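Local structure of acyl-ACP thioesterase (Bacteroides thetaiotaomicron, 2ESS) at residues Y76-W84 with R95-K106. The protein probably hydrolyses fatty acyl-ACP thioesters, releasing free fatty acids from the acyl carrier protein. Residues are numbered along the deposited sequence; the frame is centred on the assembly and turned at random.
Sequences YEKFSVQTW and RNFAVIDKDGKK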
ATOM      1  N   TYR A  76     -10.306  -4.347   9.775  1.00 32.82           N
ATOM      2  CA  TYR A  76     -10.668  -5.764   9.931  1.00 33.83           C
ATOM      3  C   TYR A  76     -12.057  -6.222   9.448  1.00 35.17           C
ATOM      4  O   TYR A  76     -12.372  -7.396   9.560  1.00 32.93           O
ATOM      5  CB  TYR A  76     -10.457  -6.239  11.360  1.00 34.69           C
ATOM      6  CG  TYR A  76      -9.024  -6.271  11.778  1.00 34.53           C
ATOM      7  CD1 TYR A  76      -8.071  -6.981  11.040  1.00 40.63           C
ATOM      8  CD2 TYR A  76      -8.620  -5.597  12.900  1.00 41.28           C
ATOM      9  CE1 TYR A  76      -6.751  -7.012  11.442  1.00 45.51           C
ATOM     10  CE2 TYR A  76      -7.320  -5.612  13.310  1.00 46.85           C
ATOM     11  CZ  TYR A  76      -6.393  -6.309  12.592  1.00 44.58           C
ATOM     12  OH  TYR A  76      -5.109  -6.294  13.057  1.00 49.21           O
ATOM     13  N   GLU A  77     -12.847  -5.327   8.863  1.00 33.19           N
ATOM     14  CA  GLU A  77     -14.121  -5.720   8.292  1.00 34.71           C
ATOM     15  C   GLU A  77     -13.917  -6.283   6.904  1.00 32.01           C
ATOM     16  O   GLU A  77     -13.054  -5.834   6.156  1.00 31.99           O
ATOM     17  CB  GLU A  77     -15.060  -4.539   8.159  1.00 31.53           C
ATOM     18  CG  GLU A  77     -15.494  -3.916   9.424  1.00 38.76           C
ATOM     19  CD  GLU A  77     -16.590  -2.858   9.202  1.00 41.03           C
ATOM     20  OE1 GLU A  77     -16.703  -2.239   8.070  1.00 37.25           O
ATOM     21  OE2 GLU A  77     -17.334  -2.656  10.183  1.00 37.87           O
ATOM     22  N   LYS A  78     -14.748  -7.256   6.570  1.00 32.03           N
ATOM     23  CA  LYS A  78     -14.871  -7.722   5.220  1.00 34.89           C
ATOM     24  C   LYS A  78     -15.610  -6.678   4.417  1.00 31.87           C
ATOM     25  O   LYS A  78     -16.466  -5.955   4.933  1.00 32.70           O
ATOM     26  CB  LYS A  78     -15.664  -9.018   5.173  1.00 37.34           C
ATOM     27  CG  LYS A  78     -14.937 -10.217   5.775  1.00 37.35           C
ATOM     28  CD  LYS A  78     -15.871 -11.435   5.796  1.00 41.91           C
ATOM     29  CE  LYS A  78     -15.297 -12.571   6.615  1.00 51.88           C
ATOM     30  NZ  LYS A  78     -16.374 -13.530   6.982  1.00 64.78           N
ATOM     31  N   PHE A  79     -15.267  -6.630   3.148  1.00 31.10           N
ATOM     32  CA  PHE A  79     -15.969  -5.854   2.169  1.00 30.63           C
ATOM     33  C   PHE A  79     -15.783  -6.482   0.807  1.00 31.97           C
ATOM     34  O   PHE A  79     -14.981  -7.388   0.627  1.00 33.18           O
ATOM     35  CB  PHE A  79     -15.564  -4.363   2.209  1.00 32.21           C
ATOM     36  CG  PHE A  79     -14.167  -4.056   1.718  1.00 29.78           C
ATOM     37  CD1 PHE A  79     -13.076  -4.177   2.576  1.00 30.40           C
ATOM     38  CD2 PHE A  79     -13.949  -3.576   0.419  1.00 34.37           C
ATOM     39  CE1 PHE A  79     -11.784  -3.876   2.169  1.00 35.11           C
ATOM     40  CE2 PHE A  79     -12.650  -3.247   0.005  1.00 31.81           C
ATOM     41  CZ  PHE A  79     -11.574  -3.392   0.876  1.00 34.70           C
ATOM     42  N   SER A  80     -16.560  -6.033  -0.156  1.00 32.67           N
ATOM     43  CA  SER A  80     -16.380  -6.545  -1.509  1.00 36.51           C
ATOM     44  C   SER A  80     -16.570  -5.461  -2.553  1.00 34.74           C
ATOM     45  O   SER A  80     -17.158  -4.394  -2.278  1.00 32.51           O
ATOM     46  CB  SER A  80     -17.305  -7.748  -1.748  1.00 39.98           C
ATOM     47  OG  SER A  80     -18.621  -7.347  -1.602  1.00 42.97           O
ATOM     48  N   VAL A  81     -16.030  -5.752  -3.727  1.00 33.07           N
ATOM     49  CA  VAL A  81     -16.116  -4.878  -4.871  1.00 32.68           C
ATOM     50  C   VAL A  81     -16.771  -5.658  -6.008  1.00 33.88           C
ATOM     51  O   VAL A  81     -16.391  -6.809  -6.309  1.00 32.52           O
ATOM     52  CB  VAL A  81     -14.722  -4.399  -5.278  1.00 34.46           C
ATOM     53  CG1 VAL A  81     -14.772  -3.577  -6.590  1.00 34.31           C
ATOM     54  CG2 VAL A  81     -14.054  -3.642  -4.134  1.00 36.08           C
ATOM     55  N   GLN A  82     -17.754  -5.038  -6.641  1.00 33.70           N
ATOM     56  CA  GLN A  82     -18.334  -5.550  -7.882  1.00 32.51           C
ATOM     57  C   GLN A  82     -17.917  -4.585  -8.986  1.00 31.59           C
ATOM     58  O   GLN A  82     -17.842  -3.382  -8.767  1.00 33.91           O
ATOM     59  CB  GLN A  82     -19.853  -5.623  -7.803  1.00 28.77           C
ATOM     60  CG  GLN A  82     -20.376  -6.804  -7.023  1.00 36.15           C
ATOM     61  CD  GLN A  82     -21.837  -6.690  -6.731  1.00 40.08           C
ATOM     62  OE1 GLN A  82     -22.434  -5.639  -6.900  1.00 50.96           O
ATOM     63  NE2 GLN A  82     -22.420  -7.771  -6.291  1.00 52.01           N
ATOM     64  N   THR A  83     -17.676  -5.124 -10.171  1.00 30.92           N
ATOM     65  CA  THR A  83     -17.291  -4.319 -11.314  1.00 31.68           C
ATOM     66  C   THR A  83     -17.842  -4.930 -12.599  1.00 29.27           C
ATOM     67  O   THR A  83     -18.048  -6.147 -12.707  1.00 30.98           O
ATOM     68  CB  THR A  83     -15.750  -4.168 -11.374  1.00 28.62           C
ATOM     69  OG1 THR A  83     -15.431  -3.254 -12.416  1.00 35.21           O
ATOM     70  CG2 THR A  83     -15.052  -5.531 -11.562  1.00 30.37           C
ATOM     71  N   TRP A  84     -18.075  -4.064 -13.572  1.00 27.03           N
ATOM     72  CA  TRP A  84     -18.676  -4.445 -14.820  1.00 30.35           C
ATOM     73  C   TRP A  84     -18.413  -3.328 -15.824  1.00 31.44           C
ATOM     74  O   TRP A  84     -18.138  -2.183 -15.441  1.00 34.09           O
ATOM     75  CB  TRP A  84     -20.198  -4.665 -14.648  1.00 29.26           C
ATOM     76  CG  TRP A  84     -20.944  -3.450 -14.239  1.00 31.10           C
ATOM     77  CD1 TRP A  84     -21.532  -2.531 -15.058  1.00 33.06           C
ATOM     78  CD2 TRP A  84     -21.164  -2.999 -12.903  1.00 29.00           C
ATOM     79  NE1 TRP A  84     -22.095  -1.533 -14.310  1.00 31.99           N
ATOM     80  CE2 TRP A  84     -21.885  -1.802 -12.980  1.00 33.04           C
ATOM     81  CE3 TRP A  84     -20.803  -3.494 -11.642  1.00 31.46           C
ATOM     82  CZ2 TRP A  84     -22.281  -1.103 -11.855  1.00 33.66           C
ATOM     83  CZ3 TRP A  84     -21.185  -2.802 -10.532  1.00 32.89           C
ATOM     84  CH2 TRP A  84     -21.918  -1.612 -10.640  1.00 32.18           C
ATOM     85  N   ARG A  95     -16.040   1.656 -17.197  1.00 32.12           N
ATOM     86  CA  ARG A  95     -16.116   0.566 -16.259  1.00 31.68           C
ATOM     87  C   ARG A  95     -16.590   1.107 -14.903  1.00 32.88           C
ATOM     88  O   ARG A  95     -16.026   2.074 -14.376  1.00 35.90           O
ATOM     89  CB  ARG A  95     -14.768  -0.075 -16.053  1.00 33.32           C
ATOM     90  CG  ARG A  95     -14.780  -1.004 -14.839  1.00 35.10           C
ATOM     91  CD  ARG A  95     -13.571  -1.840 -14.685  1.00 37.23           C
ATOM     92  NE  ARG A  95     -13.324  -2.857 -15.716  1.00 31.46           N
ATOM     93  CZ  ARG A  95     -13.911  -4.036 -15.815  1.00 32.24           C
ATOM     94  NH1 ARG A  95     -14.943  -4.364 -15.058  1.00 29.68           N
ATOM     95  NH2 ARG A  95     -13.519  -4.868 -16.770  1.00 30.30           N
ATOM     96  N   ASN A  96     -17.618   0.469 -14.348  1.00 30.92           N
ATOM     97  CA  ASN A  96     -18.255   0.923 -13.102  1.00 33.05           C
ATOM     98  C   ASN A  96     -18.043  -0.074 -12.015  1.00 31.00           C
ATOM     99  O   ASN A  96     -17.624  -1.236 -12.271  1.00 29.67           O
ATOM    100  CB  ASN A  96     -19.729   1.206 -13.333  1.00 35.04           C
ATOM    101  CG  ASN A  96     -19.939   2.382 -14.276  1.00 37.66           C
ATOM    102  OD1 ASN A  96     -19.002   3.140 -14.581  1.00 41.43           O
ATOM    103  ND2 ASN A  96     -21.138   2.506 -14.775  1.00 33.56           N
ATOM    104  N   PHE A  97     -18.260   0.402 -10.802  1.00 32.63           N
ATOM    105  CA  PHE A  97     -17.986  -0.363  -9.573  1.00 30.77           C
ATOM    106  C   PHE A  97     -19.060  -0.093  -8.516  1.00 30.90           C
ATOM    107  O   PHE A  97     -19.663   0.996  -8.467  1.00 28.46           O
ATOM    108  CB  PHE A  97     -16.645   0.019  -8.930  1.00 28.65           C
ATOM    109  CG  PHE A  97     -15.482  -0.074  -9.828  1.00 31.21           C
ATOM    110  CD1 PHE A  97     -15.123   1.005 -10.617  1.00 31.82           C
ATOM    111  CD2 PHE A  97     -14.699  -1.229  -9.857  1.00 33.54           C
ATOM    112  CE1 PHE A  97     -14.010   0.926 -11.438  1.00 39.89           C
ATOM    113  CE2 PHE A  97     -13.610  -1.313 -10.668  1.00 36.37           C
ATOM    114  CZ  PHE A  97     -13.267  -0.242 -11.478  1.00 34.08           C
ATOM    115  N   ALA A  98     -19.298  -1.104  -7.686  1.00 30.79           N
ATOM    116  CA  ALA A  98     -20.074  -0.944  -6.454  1.00 31.93           C
ATOM    117  C   ALA A  98     -19.194  -1.473  -5.312  1.00 32.34           C
ATOM    118  O   ALA A  98     -18.411  -2.413  -5.475  1.00 32.76           O
ATOM    119  CB  ALA A  98     -21.393  -1.698  -6.537  1.00 32.26           C
ATOM    120  N   VAL A  99     -19.251  -0.820  -4.168  1.00 34.33           N
ATOM    121  CA  VAL A  99     -18.558  -1.303  -2.963  1.00 32.83           C
ATOM    122  C   VAL A  99     -19.608  -1.746  -1.960  1.00 31.98           C
ATOM    123  O   VAL A  99     -20.570  -1.007  -1.680  1.00 31.22           O
ATOM    124  CB  VAL A  99     -17.677  -0.175  -2.361  1.00 34.32           C
ATOM    125  CG1 VAL A  99     -16.906  -0.678  -1.116  1.00 32.12           C
ATOM    126  CG2 VAL A  99     -16.721   0.349  -3.468  1.00 39.46           C
ATOM    127  N   ILE A 100     -19.412  -2.941  -1.399  1.00 33.38           N
ATOM    128  CA  ILE A 100     -20.411  -3.582  -0.568  1.00 32.81           C
ATOM    129  C   ILE A 100     -19.792  -3.847   0.786  1.00 32.95           C
ATOM    130  O   ILE A 100     -18.688  -4.380   0.874  1.00 34.29           O
ATOM    131  CB  ILE A 100     -20.950  -4.896  -1.188  1.00 32.09           C
ATOM    132  CG1 ILE A 100     -21.633  -4.622  -2.534  1.00 41.55           C
ATOM    133  CG2 ILE A 100     -21.991  -5.519  -0.298  1.00 32.59           C
ATOM    134  CD1 ILE A 100     -20.714  -4.561  -3.673  1.00 51.51           C
ATOM    135  N   ASP A 101     -20.499  -3.464   1.829  1.00 33.85           N
ATOM    136  CA  ASP A 101     -19.952  -3.569   3.197  1.00 34.85           C
ATOM    137  C   ASP A 101     -20.136  -4.981   3.765  1.00 35.64           C
ATOM    138  O   ASP A 101     -20.653  -5.849   3.076  1.00 33.62           O
ATOM    139  CB  ASP A 101     -20.526  -2.469   4.107  1.00 32.71           C
ATOM    140  CG  ASP A 101     -21.920  -2.781   4.667  1.00 40.55           C
ATOM    141  OD1 ASP A 101     -22.529  -3.851   4.382  1.00 41.90           O
ATOM    142  OD2 ASP A 101     -22.398  -1.917   5.445  1.00 51.13           O
ATOM    143  N   LYS A 102     -19.746  -5.207   5.023  1.00 35.60           N
ATOM    144  CA  LYS A 102     -19.751  -6.566   5.572  1.00 37.38           C
ATOM    145  C   LYS A 102     -21.182  -7.161   5.626  1.00 38.82           C
ATOM    146  O   LYS A 102     -21.367  -8.375   5.552  1.00 38.32           O
ATOM    147  CB  LYS A 102     -19.100  -6.576   6.966  1.00 32.97           C
ATOM    148  CG  LYS A 102     -19.930  -5.828   8.001  1.00 38.22           C
ATOM    149  CD  LYS A 102     -19.203  -5.601   9.303  1.00 43.00           C
ATOM    150  CE  LYS A 102     -19.995  -4.691  10.263  1.00 50.05           C
ATOM    151  NZ  LYS A 102     -20.178  -3.300   9.709  1.00 60.51           N
ATOM    152  N   ASP A 103     -22.172  -6.283   5.761  1.00 36.08           N
ATOM    153  CA  ASP A 103     -23.587  -6.654   5.837  1.00 37.97           C
ATOM    154  C   ASP A 103     -24.277  -6.833   4.488  1.00 37.82           C
ATOM    155  O   ASP A 103     -25.465  -7.149   4.441  1.00 37.56           O
ATOM    156  CB  ASP A 103     -24.339  -5.561   6.573  1.00 38.62           C
ATOM    157  CG  ASP A 103     -23.998  -5.498   8.039  1.00 42.02           C
ATOM    158  OD1 ASP A 103     -23.388  -6.459   8.547  1.00 48.12           O
ATOM    159  OD2 ASP A 103     -24.365  -4.497   8.700  1.00 54.12           O
ATOM    160  N   GLY A 104     -23.563  -6.575   3.406  1.00 36.59           N
ATOM    161  CA  GLY A 104     -24.128  -6.690   2.067  1.00 39.56           C
ATOM    162  C   GLY A 104     -24.803  -5.419   1.584  1.00 39.73           C
ATOM    163  O   GLY A 104     -25.426  -5.414   0.539  1.00 41.40           O
ATOM    164  N   LYS A 105     -24.664  -4.339   2.336  1.00 39.05           N
ATOM    165  CA  LYS A 105     -25.216  -3.048   1.950  1.00 40.53           C
ATOM    166  C   LYS A 105     -24.266  -2.333   0.987  1.00 41.41           C
ATOM    167  O   LYS A 105     -23.058  -2.252   1.235  1.00 36.73           O
ATOM    168  CB  LYS A 105     -25.428  -2.209   3.219  1.00 41.84           C
ATOM    169  CG  LYS A 105     -25.986  -0.778   3.018  1.00 47.45           C
ATOM    170  CD  LYS A 105     -25.841   0.085   4.299  1.00 47.38           C
ATOM    171  N   LYS A 106     -24.798  -1.796  -0.111  1.00 39.97           N
ATOM    172  CA  LYS A 106     -24.012  -0.947  -0.984  1.00 38.45           C
ATOM    173  C   LYS A 106     -23.652   0.345  -0.266  1.00 36.87           C
ATOM    174  O   LYS A 106     -24.511   1.059   0.206  1.00 37.32           O
ATOM    175  CB  LYS A 106     -24.721  -0.714  -2.326  1.00 42.70           C
ATOM    176  CG  LYS A 106     -24.369  -1.814  -3.343  1.00 47.27           C
ATOM    177  CD  LYS A 106     -25.274  -1.799  -4.513  1.00 54.40           C
ATOM    178  CE  LYS A 106     -25.126  -3.052  -5.334  1.00 58.40           C
ATOM    179  NZ  LYS A 106     -25.518  -4.263  -4.596  1.00 60.36           N
TER
HETATM  180  O   HOH W   1     -17.429  -3.343   5.587  1.00 31.92           O
HETATM  181  O   HOH W   2     -19.405  -7.669   1.387  1.00 45.19           O
HETATM  182  O   HOH W   3     -23.583   1.284 -14.467  1.00 48.47           O
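Ser80, Gln82 and Trp84 pair with Ile100, Ala98 and Asn96 through reciprocal backbone N-H...O bonds, the hydrogen-bonded pairs of an antiparallel ladder between the consecutive strands of a beta hairpin, and the N-to-C directions of segments 78-84 and 95-100 lie 159° apart. The hairpin belongs to the N-terminal hotdog domain, whose helix 28-45 packs on the face carrying Val81, Thr83 and Phe97. There Thr83 OG1, placed anti to its own N (chi1 -174°), donates to Asn96 O. The same hydroxyl accepts from Arg95 NH1 at 2.9 Å. Asn96 O also takes Trp84 N, the two donors arriving from opposite faces of the carbonyl plane. Arg95 bends at chi3 to bring NH1 to the hydroxyl, while its NH2 bonds His42. Beside them, Phe97 CD2 lies 3.5 Å from Thr83 CB. On the other face, Asn96 CB sits 3.4 Å above the Trp84 ring plane, offset toward the rim, and Trp84 CH2 reaches Ala98 CB. An alanine replacing Trp84 is likely to strip the indole's cover from Asn96 CB and Ala98 CB and to leave the water between Trp84 NE1 and Asn96 ND2 without one of its two donors. At the exposed end, Lys102 NZ forms a salt bridge with Glu77 OE2 at 3.0 Å, the amine lying 54° out of the carboxylate plane.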